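Local coordinates for protein Hsp70/Hsp90 co-chaperone CNS1 (Saccharomyces cerevisiae, PDB 6HFM) that acts as a co-chaperone that binds Hsp90 and Hsp70 and stimulates the ATPase activity of the Hsp70 protein SSA1, at residues A[56-61]-A[88-93]; A[101-106]-A[141-146]. All coordinates share one frame; numbering follows the deposited sequence.

Contact 1 of 2, residues A[56-61]-A[88-93]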
ATOM      1  N   PRO A  56       0.976  11.576  -5.230  1.00 22.17           N
ATOM      2  CA  PRO A  56       0.204  12.132  -6.357  1.00 23.93           C
ATOM      3  C   PRO A  56       0.361  13.642  -6.573  1.00 25.40           C
ATOM      4  O   PRO A  56       0.332  14.094  -7.726  1.00 29.35           O
ATOM      5  CB  PRO A  56      -1.249  11.759  -6.020  1.00 23.99           C
ATOM      6  CG  PRO A  56      -1.253  11.435  -4.562  1.00 22.87           C
ATOM      7  CD  PRO A  56       0.107  10.892  -4.256  1.00 21.97           C
ATOM      8  N   THR A  57       0.557  14.407  -5.497  1.00 24.10           N
ATOM      9  CA  THR A  57       0.746  15.865  -5.615  1.00 25.96           C
ATOM     10  C   THR A  57       2.143  16.258  -6.135  1.00 28.29           C
ATOM     11  O   THR A  57       2.358  17.424  -6.484  1.00 30.67           O
ATOM     12  CB  THR A  57       0.448  16.614  -4.290  1.00 25.93           C
ATOM     13  OG1 THR A  57       1.413  16.271  -3.284  1.00 26.93           O
ATOM     14  CG2 THR A  57      -0.958  16.296  -3.784  1.00 24.83           C
ATOM     15  N   GLN A  58       3.078  15.303  -6.182  1.00 29.03           N
ATOM     16  CA  GLN A  58       4.425  15.516  -6.730  1.00 31.45           C
ATOM     17  C   GLN A  58       4.703  14.774  -8.052  1.00 32.37           C
ATOM     18  O   GLN A  58       5.813  14.884  -8.587  1.00 33.90           O
ATOM     19  CB  GLN A  58       5.467  15.100  -5.686  1.00 31.59           C
ATOM     20  CG  GLN A  58       5.527  16.004  -4.465  1.00 31.63           C
ATOM     21  CD  GLN A  58       6.194  17.342  -4.752  1.00 33.15           C
ATOM     22  OE1 GLN A  58       7.203  17.407  -5.453  1.00 32.56           O
ATOM     23  NE2 GLN A  58       5.634  18.414  -4.202  1.00 33.58           N
ATOM     24  N   ASP A  59       3.715  14.043  -8.579  1.00 30.41           N
ATOM     25  CA  ASP A  59       3.884  13.183  -9.768  1.00 31.85           C
ATOM     26  C   ASP A  59       5.113  12.273  -9.650  1.00 31.67           C
ATOM     27  O   ASP A  59       5.997  12.258 -10.510  1.00 32.05           O
ATOM     28  CB  ASP A  59       3.936  14.020 -11.059  1.00 28.32           C
ATOM     29  CG  ASP A  59       3.788  13.177 -12.335  1.00 18.04           C
ATOM     30  OD1 ASP A  59       4.175  13.645 -13.385  1.00 24.08           O
ATOM     31  OD2 ASP A  59       3.294  12.022 -12.247  1.00 32.13           O
ATOM     32  N   GLU A  60       5.153  11.528  -8.558  1.00 29.85           N
ATOM     33  CA  GLU A  60       6.278  10.654  -8.258  1.00 28.56           C
ATOM     34  C   GLU A  60       5.761   9.441  -7.518  1.00 26.02           C
ATOM     35  O   GLU A  60       4.669   9.481  -6.950  1.00 25.66           O
ATOM     36  CB  GLU A  60       7.300  11.409  -7.401  1.00 32.34           C
ATOM     37  CG  GLU A  60       8.621  10.695  -7.143  1.00 37.21           C
ATOM     38  CD  GLU A  60       9.365  10.366  -8.422  1.00 40.79           C
ATOM     39  OE1 GLU A  60      10.168  11.210  -8.869  1.00 41.91           O
ATOM     40  OE2 GLU A  60       9.123   9.277  -8.991  1.00 42.10           O
ATOM     41  N   PHE A  61       6.537   8.362  -7.554  1.00 24.36           N
ATOM     42  CA  PHE A  61       6.273   7.197  -6.712  1.00 23.51           C
ATOM     43  C   PHE A  61       7.559   6.443  -6.394  1.00 23.67           C
ATOM     44  O   PHE A  61       8.559   6.569  -7.108  1.00 24.46           O
ATOM     45  CB  PHE A  61       5.199   6.272  -7.333  1.00 24.94           C
ATOM     46  CG  PHE A  61       5.677   5.432  -8.490  1.00 24.96           C
ATOM     47  CD1 PHE A  61       5.939   4.071  -8.322  1.00 26.14           C
ATOM     48  CD2 PHE A  61       5.822   5.985  -9.759  1.00 27.17           C
ATOM     49  CE1 PHE A  61       6.362   3.286  -9.390  1.00 27.71           C
ATOM     50  CE2 PHE A  61       6.245   5.204 -10.832  1.00 28.48           C
ATOM     51  CZ  PHE A  61       6.513   3.855 -10.647  1.00 29.01           C
ATOM     52  N   PHE A  88      11.410  15.213  -4.828  1.00 38.27           N
ATOM     53  CA  PHE A  88      10.243  16.102  -4.793  1.00 36.06           C
ATOM     54  C   PHE A  88      10.676  17.484  -5.262  1.00 38.50           C
ATOM     55  O   PHE A  88      11.497  18.127  -4.606  1.00 36.31           O
ATOM     56  CB  PHE A  88       9.638  16.189  -3.386  1.00 32.71           C
ATOM     57  CG  PHE A  88       9.282  14.855  -2.787  1.00 31.33           C
ATOM     58  CD1 PHE A  88       8.589  13.900  -3.526  1.00 32.78           C
ATOM     59  CD2 PHE A  88       9.628  14.557  -1.471  1.00 31.68           C
ATOM     60  CE1 PHE A  88       8.266  12.672  -2.971  1.00 32.87           C
ATOM     61  CE2 PHE A  88       9.300  13.329  -0.909  1.00 31.55           C
ATOM     62  CZ  PHE A  88       8.617  12.387  -1.662  1.00 32.75           C
ATOM     63  N   LYS A  89      10.127  17.926  -6.393  1.00 41.33           N
ATOM     64  CA  LYS A  89      10.580  19.153  -7.062  1.00 46.53           C
ATOM     65  C   LYS A  89       9.450  20.129  -7.405  1.00 49.21           C
ATOM     66  O   LYS A  89       9.632  21.014  -8.241  1.00 52.78           O
ATOM     67  CB  LYS A  89      11.351  18.780  -8.331  1.00 49.67           C
ATOM     68  CG  LYS A  89      12.544  17.882  -8.066  1.00 49.81           C
ATOM     69  CD  LYS A  89      13.326  17.615  -9.334  1.00 49.90           C
ATOM     70  CE  LYS A  89      14.269  16.444  -9.152  1.00 50.25           C
ATOM     71  NZ  LYS A  89      13.558  15.141  -9.295  1.00 50.98           N
ATOM     72  N   LYS A  90       8.305  19.989  -6.737  1.00 49.93           N
ATOM     73  CA  LYS A  90       7.138  20.834  -6.994  1.00 49.86           C
ATOM     74  C   LYS A  90       6.724  21.589  -5.748  1.00 51.06           C
ATOM     75  O   LYS A  90       7.207  21.297  -4.648  1.00 43.28           O
ATOM     76  CB  LYS A  90       5.967  19.984  -7.465  1.00 47.75           C
ATOM     77  CG  LYS A  90       6.260  19.201  -8.726  1.00 50.43           C
ATOM     78  CD  LYS A  90       5.022  18.489  -9.241  1.00 52.87           C
ATOM     79  CE  LYS A  90       4.983  18.516 -10.759  1.00 58.05           C
ATOM     80  NZ  LYS A  90       4.000  17.538 -11.283  1.00 61.36           N
ATOM     81  N   GLU A  91       5.824  22.555  -5.946  1.00 53.55           N
ATOM     82  CA  GLU A  91       5.194  23.313  -4.857  1.00 56.20           C
ATOM     83  C   GLU A  91       4.695  22.382  -3.759  1.00 47.41           C
ATOM     84  O   GLU A  91       3.988  21.412  -4.035  1.00 45.26           O
ATOM     85  CB  GLU A  91       4.017  24.162  -5.370  1.00 66.36           C
ATOM     86  CG  GLU A  91       4.391  25.584  -5.762  1.00 75.99           C
ATOM     87  CD  GLU A  91       3.257  26.336  -6.439  1.00 82.65           C
ATOM     88  OE1 GLU A  91       2.078  26.097  -6.098  1.00 85.70           O
ATOM     89  OE2 GLU A  91       3.547  27.177  -7.316  1.00 84.42           O
ATOM     90  N   GLY A  92       5.084  22.684  -2.524  1.00 42.20           N
ATOM     91  CA  GLY A  92       4.686  21.893  -1.361  1.00 39.73           C
ATOM     92  C   GLY A  92       5.641  20.781  -0.965  1.00 37.91           C
ATOM     93  O   GLY A  92       5.330  20.023  -0.051  1.00 36.35           O
ATOM     94  N   LYS A  93       6.795  20.680  -1.632  1.00 37.22           N
ATOM     95  CA  LYS A  93       7.831  19.677  -1.296  1.00 37.96           C
ATOM     96  C   LYS A  93       8.299  19.714   0.167  1.00 35.02           C
ATOM     97  O   LYS A  93       8.652  18.680   0.742  1.00 31.88           O
ATOM     98  CB  LYS A  93       9.049  19.820  -2.222  1.00 42.07           C
ATOM     99  CG  LYS A  93       9.739  21.180  -2.171  1.00 48.07           C
ATOM    100  CD  LYS A  93      10.958  21.238  -3.074  1.00 54.45           C
ATOM    101  CE  LYS A  93      11.399  22.677  -3.297  1.00 60.38           C
ATOM    102  NZ  LYS A  93      12.842  22.777  -3.641  1.00 65.98           N
TER
HETATM  103  O   HOH W   1       2.881  18.554  -2.974  1.00 36.62           O
HETATM  104  O   HOH W   2       8.499  15.872  -8.201  1.00 33.63           O

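Contact 2 of 2, residues A[101-106]-A[141-146]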
ATOM      1  N   VAL A 101       2.654  14.595   6.731  1.00 23.84           N
ATOM      2  CA  VAL A 101       1.911  13.814   5.723  1.00 22.07           C
ATOM      3  C   VAL A 101       0.815  12.969   6.356  1.00 21.77           C
ATOM      4  O   VAL A 101       0.908  12.586   7.524  1.00 23.73           O
ATOM      5  CB  VAL A 101       2.816  12.903   4.851  1.00 22.98           C
ATOM      6  CG1 VAL A 101       3.846  13.736   4.094  1.00 23.36           C
ATOM      7  CG2 VAL A 101       3.486  11.786   5.654  1.00 23.21           C
ATOM      8  N   LEU A 102      -0.226  12.701   5.570  1.00 19.30           N
ATOM      9  CA  LEU A 102      -1.189  11.643   5.876  1.00 19.20           C
ATOM     10  C   LEU A 102      -0.983  10.513   4.876  1.00 18.90           C
ATOM     11  O   LEU A 102      -0.437  10.724   3.789  1.00 19.33           O
ATOM     12  CB  LEU A 102      -2.620  12.174   5.795  1.00 21.10           C
ATOM     13  CG  LEU A 102      -2.989  13.313   6.750  1.00 22.96           C
ATOM     14  CD1 LEU A 102      -4.445  13.697   6.542  1.00 23.88           C
ATOM     15  CD2 LEU A 102      -2.721  12.955   8.199  1.00 24.90           C
ATOM     16  N   VAL A 103      -1.411   9.310   5.265  1.00 18.48           N
ATOM     17  CA  VAL A 103      -1.307   8.122   4.419  1.00 18.08           C
ATOM     18  C   VAL A 103      -2.725   7.635   4.117  1.00 17.00           C
ATOM     19  O   VAL A 103      -3.528   7.447   5.032  1.00 19.08           O
ATOM     20  CB  VAL A 103      -0.507   6.992   5.095  1.00 18.47           C
ATOM     21  CG1 VAL A 103      -0.323   5.812   4.147  1.00 17.35           C
ATOM     22  CG2 VAL A 103       0.852   7.498   5.568  1.00 19.60           C
ATOM     23  N   PHE A 104      -3.014   7.439   2.830  1.00 15.73           N
ATOM     24  CA  PHE A 104      -4.304   6.941   2.363  1.00 16.02           C
ATOM     25  C   PHE A 104      -4.142   5.625   1.611  1.00 15.24           C
ATOM     26  O   PHE A 104      -3.106   5.366   0.997  1.00 15.30           O
ATOM     27  CB  PHE A 104      -5.011   7.980   1.487  1.00 16.55           C
ATOM     28  CG  PHE A 104      -5.298   9.266   2.203  1.00 17.46           C
ATOM     29  CD1 PHE A 104      -6.452   9.413   2.956  1.00 17.80           C
ATOM     30  CD2 PHE A 104      -4.395  10.320   2.151  1.00 19.56           C
ATOM     31  CE1 PHE A 104      -6.712  10.588   3.637  1.00 18.93           C
ATOM     32  CE2 PHE A 104      -4.650  11.504   2.826  1.00 20.95           C
ATOM     33  CZ  PHE A 104      -5.812  11.637   3.573  1.00 20.31           C
ATOM     34  N   MET A 105      -5.167   4.781   1.708  1.00 15.62           N
ATOM     35  CA  MET A 105      -5.236   3.531   0.964  1.00 15.11           C
ATOM     36  C   MET A 105      -6.620   3.383   0.355  1.00 15.47           C
ATOM     37  O   MET A 105      -7.611   3.850   0.925  1.00 16.80           O
ATOM     38  CB  MET A 105      -4.929   2.345   1.879  1.00 15.52           C
ATOM     39  CG  MET A 105      -3.509   2.386   2.436  1.00 16.62           C
ATOM     40  SD  MET A 105      -3.072   1.064   3.588  1.00 20.18           S
ATOM     41  CE  MET A 105      -2.826  -0.284   2.445  1.00 20.09           C
ATOM     42  N   GLU A 106      -6.672   2.742  -0.808  1.00 15.49           N
ATOM     43  CA  GLU A 106      -7.925   2.501  -1.512  1.00 15.35           C
ATOM     44  C   GLU A 106      -8.672   1.333  -0.862  1.00 15.55           C
ATOM     45  O   GLU A 106      -8.051   0.348  -0.447  1.00 17.44           O
ATOM     46  CB  GLU A 106      -7.644   2.216  -2.987  1.00 15.91           C
ATOM     47  CG  GLU A 106      -8.878   2.097  -3.869  1.00 16.25           C
ATOM     48  CD  GLU A 106      -8.552   1.888  -5.342  1.00 17.78           C
ATOM     49  OE1 GLU A 106      -7.443   2.268  -5.794  1.00 19.24           O
ATOM     50  OE2 GLU A 106      -9.426   1.362  -6.064  1.00 18.95           O
ATOM     51  N   ILE A 141      -0.062   2.600  -1.354  1.00 16.99           N
ATOM     52  CA  ILE A 141      -0.355   3.684  -0.407  1.00 16.11           C
ATOM     53  C   ILE A 141      -0.132   5.024  -1.101  1.00 16.42           C
ATOM     54  O   ILE A 141       0.659   5.122  -2.051  1.00 17.54           O
ATOM     55  CB  ILE A 141       0.456   3.565   0.922  1.00 17.37           C
ATOM     56  CG1 ILE A 141       1.940   3.890   0.743  1.00 18.03           C
ATOM     57  CG2 ILE A 141       0.289   2.174   1.521  1.00 17.60           C
ATOM     58  CD1 ILE A 141       2.681   4.071   2.055  1.00 18.60           C
ATOM     59  N   TYR A 142      -0.850   6.036  -0.622  1.00 16.21           N
ATOM     60  CA  TYR A 142      -0.738   7.405  -1.116  1.00 16.35           C
ATOM     61  C   TYR A 142      -0.262   8.281   0.030  1.00 17.91           C
ATOM     62  O   TYR A 142      -0.913   8.348   1.071  1.00 19.09           O
ATOM     63  CB  TYR A 142      -2.095   7.907  -1.644  1.00 16.82           C
ATOM     64  CG  TYR A 142      -2.669   7.045  -2.755  1.00 17.06           C
ATOM     65  CD1 TYR A 142      -2.399   7.323  -4.093  1.00 17.67           C
ATOM     66  CD2 TYR A 142      -3.451   5.925  -2.461  1.00 17.37           C
ATOM     67  CE1 TYR A 142      -2.904   6.521  -5.116  1.00 17.63           C
ATOM     68  CE2 TYR A 142      -3.967   5.123  -3.471  1.00 18.75           C
ATOM     69  CZ  TYR A 142      -3.687   5.416  -4.794  1.00 18.69           C
ATOM     70  OH  TYR A 142      -4.197   4.606  -5.783  1.00 21.18           O
ATOM     71  N   ILE A 143       0.876   8.951  -0.159  1.00 17.99           N
ATOM     72  CA  ILE A 143       1.414   9.868   0.846  1.00 18.39           C
ATOM     73  C   ILE A 143       1.125  11.290   0.371  1.00 18.56           C
ATOM     74  O   ILE A 143       1.594  11.707  -0.691  1.00 19.49           O
ATOM     75  CB  ILE A 143       2.916   9.598   1.103  1.00 19.83           C
ATOM     76  CG1 ILE A 143       3.063   8.246   1.817  1.00 20.65           C
ATOM     77  CG2 ILE A 143       3.539  10.715   1.936  1.00 20.54           C
ATOM     78  CD1 ILE A 143       4.487   7.799   2.095  1.00 21.47           C
ATOM     79  N   VAL A 144       0.309  12.010   1.145  1.00 18.74           N
ATOM     80  CA  VAL A 144      -0.164  13.355   0.776  1.00 19.57           C
ATOM     81  C   VAL A 144      -0.062  14.289   1.984  1.00 19.34           C
ATOM     82  O   VAL A 144      -0.555  13.959   3.052  1.00 19.63           O
ATOM     83  CB  VAL A 144      -1.636  13.318   0.293  1.00 19.99           C
ATOM     84  CG1 VAL A 144      -2.103  14.702  -0.153  1.00 21.00           C
ATOM     85  CG2 VAL A 144      -1.794  12.329  -0.858  1.00 19.94           C
ATOM     86  N   PRO A 145       0.555  15.474   1.820  1.00 20.80           N
ATOM     87  CA  PRO A 145       0.574  16.401   2.957  1.00 21.64           C
ATOM     88  C   PRO A 145      -0.818  16.680   3.521  1.00 20.94           C
ATOM     89  O   PRO A 145      -1.772  16.818   2.751  1.00 21.17           O
ATOM     90  CB  PRO A 145       1.164  17.676   2.353  1.00 22.40           C
ATOM     91  CG  PRO A 145       2.024  17.189   1.241  1.00 23.49           C
ATOM     92  CD  PRO A 145       1.304  16.003   0.668  1.00 22.75           C
ATOM     93  N   LYS A 146      -0.931  16.741   4.848  1.00 22.73           N
ATOM     94  CA  LYS A 146      -2.198  17.053   5.514  1.00 25.89           C
ATOM     95  C   LYS A 146      -2.866  18.299   4.917  1.00 24.47           C
ATOM     96  O   LYS A 146      -4.074  18.309   4.680  1.00 25.84           O
ATOM     97  CB  LYS A 146      -1.969  17.238   7.023  1.00 30.99           C
ATOM     98  CG  LYS A 146      -3.228  17.515   7.839  1.00 37.36           C
ATOM     99  CD  LYS A 146      -2.905  17.665   9.321  1.00 45.35           C
ATOM    100  CE  LYS A 146      -3.930  18.538  10.033  1.00 52.57           C
ATOM    101  NZ  LYS A 146      -3.483  18.900  11.407  1.00 58.25           N
TER

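Contact 1 of 2, residues A[56-61]-A[88-93]
Q58 reaches into the bend formed by F88 to K93 and reads its backbone with both ends of its amide. K90 N donates to Q58 OE1 at 3.1 Å, the N-H lying in the plane of the carbonyl and meeting one of its lone pairs. On the other branch Q58 NE2 gives a weak but nearly straight bond of 3.3 Å to K90 O. One residue is thus gripped through its N-H and C=O, and a flipped amide would probably lose both bonds, setting N-H against N-H and oxygen against oxygen. CG, anti to the carbonyl carbon (chi1 -69°), passes F88 with Q58 CG 3.8 Å from F88 CD1, and a bend at chi2 (-74°) then turns CD toward K90. The Q58 and F88 side chains cross at about a right angle. K90 runs the opposite way to Q58, its CD resting 3.7 Å from Q58 O, and its ammonium ends near D59, too far for a salt bridge, with K90 NZ 4.4 Å from D59 OD1. A water joins T57 OG1, Q58 NE2 and E91 O. F88 itself stacks on F96 and meets Y55 edge-to-face. K90 O also receives K93 N, closing a type II turn with G92 at its third position. The arrangement exemplifies a glutamine side chain pinning a beta turn, here tying the G1 bulge at D59 and E60 to the loop after helix 73-82 in the C-terminal wheel domain.

Contact 2 of 2, residues A[101-106]-A[141-146]
F104 and Y142 stand side by side on one face of a two-stranded antiparallel ladder, their CB atoms 4.3 Å apart, and share that face with L102 and V144. F104 N to Y142 O and Y142 N to F104 O, both 2.9 Å, close this hydrogen-bonded pair, and L102 with V144 forms the next. The Y142 ring meets backbone at its edge, with Y142 CD2 3.5 Å from F104 O, while the F104 ring turns its own edge to V144, F104 CE2 lying 4.3 Å from V144 CB. On the other face V103, paired with I143, leans diagonally toward I141, V103 CG1 to I141 CB being 4.0 Å, and I143 sends CG2, anti to its backbone N, to V101 CB at 3.7 Å. M105 lays its CG, SD and CE around I141 CG2, the closest being CG at 3.9 Å. Helix 73-82 covers the V103, I141 and I143 side; helix 146-155 packs S149 and I153 on F104, S149 on L102 and W152 on V144. W152 and W156 meet the Y142 ring. Its hydroxyl bonds K140 NZ, which also forms a salt bridge with E106 OE1; E106 has further salt bridges with R164 and R165. An alanine in place of Y142 would probably leave K140 NZ without its hydroxyl partner and open a gap between F104 O and the two tryptophans. This is a regular antiparallel ladder, hydrogen-bonded and non-hydrogen-bonded pairs in turn, within the mixed sheet of the wheel domain, a unique fold.

After helix 4-15 and the short strands 20-21 and 36-37, the chain forms strand 47-55, turns through 56-59 and returns along strand 60-68. Helix 73-82 and the loop behind it then bring 88-93 back to that turn, where contact 1 closes the first loop. Only afterwards does strand 101-106 begin, and contact 2 closes a second loop when strand 139-145 pairs with it. The two closures are therefore in series, neither enclosing nor crossing the other. In space they meet: P56 and T57 pack on V144 and P145, and the centres lie about 13 Å apart. Strand 139-145, paired in parallel with 47-55, links them within one mixed sheet: contact 1 fastens a loop at its margin, contact 2 its interior.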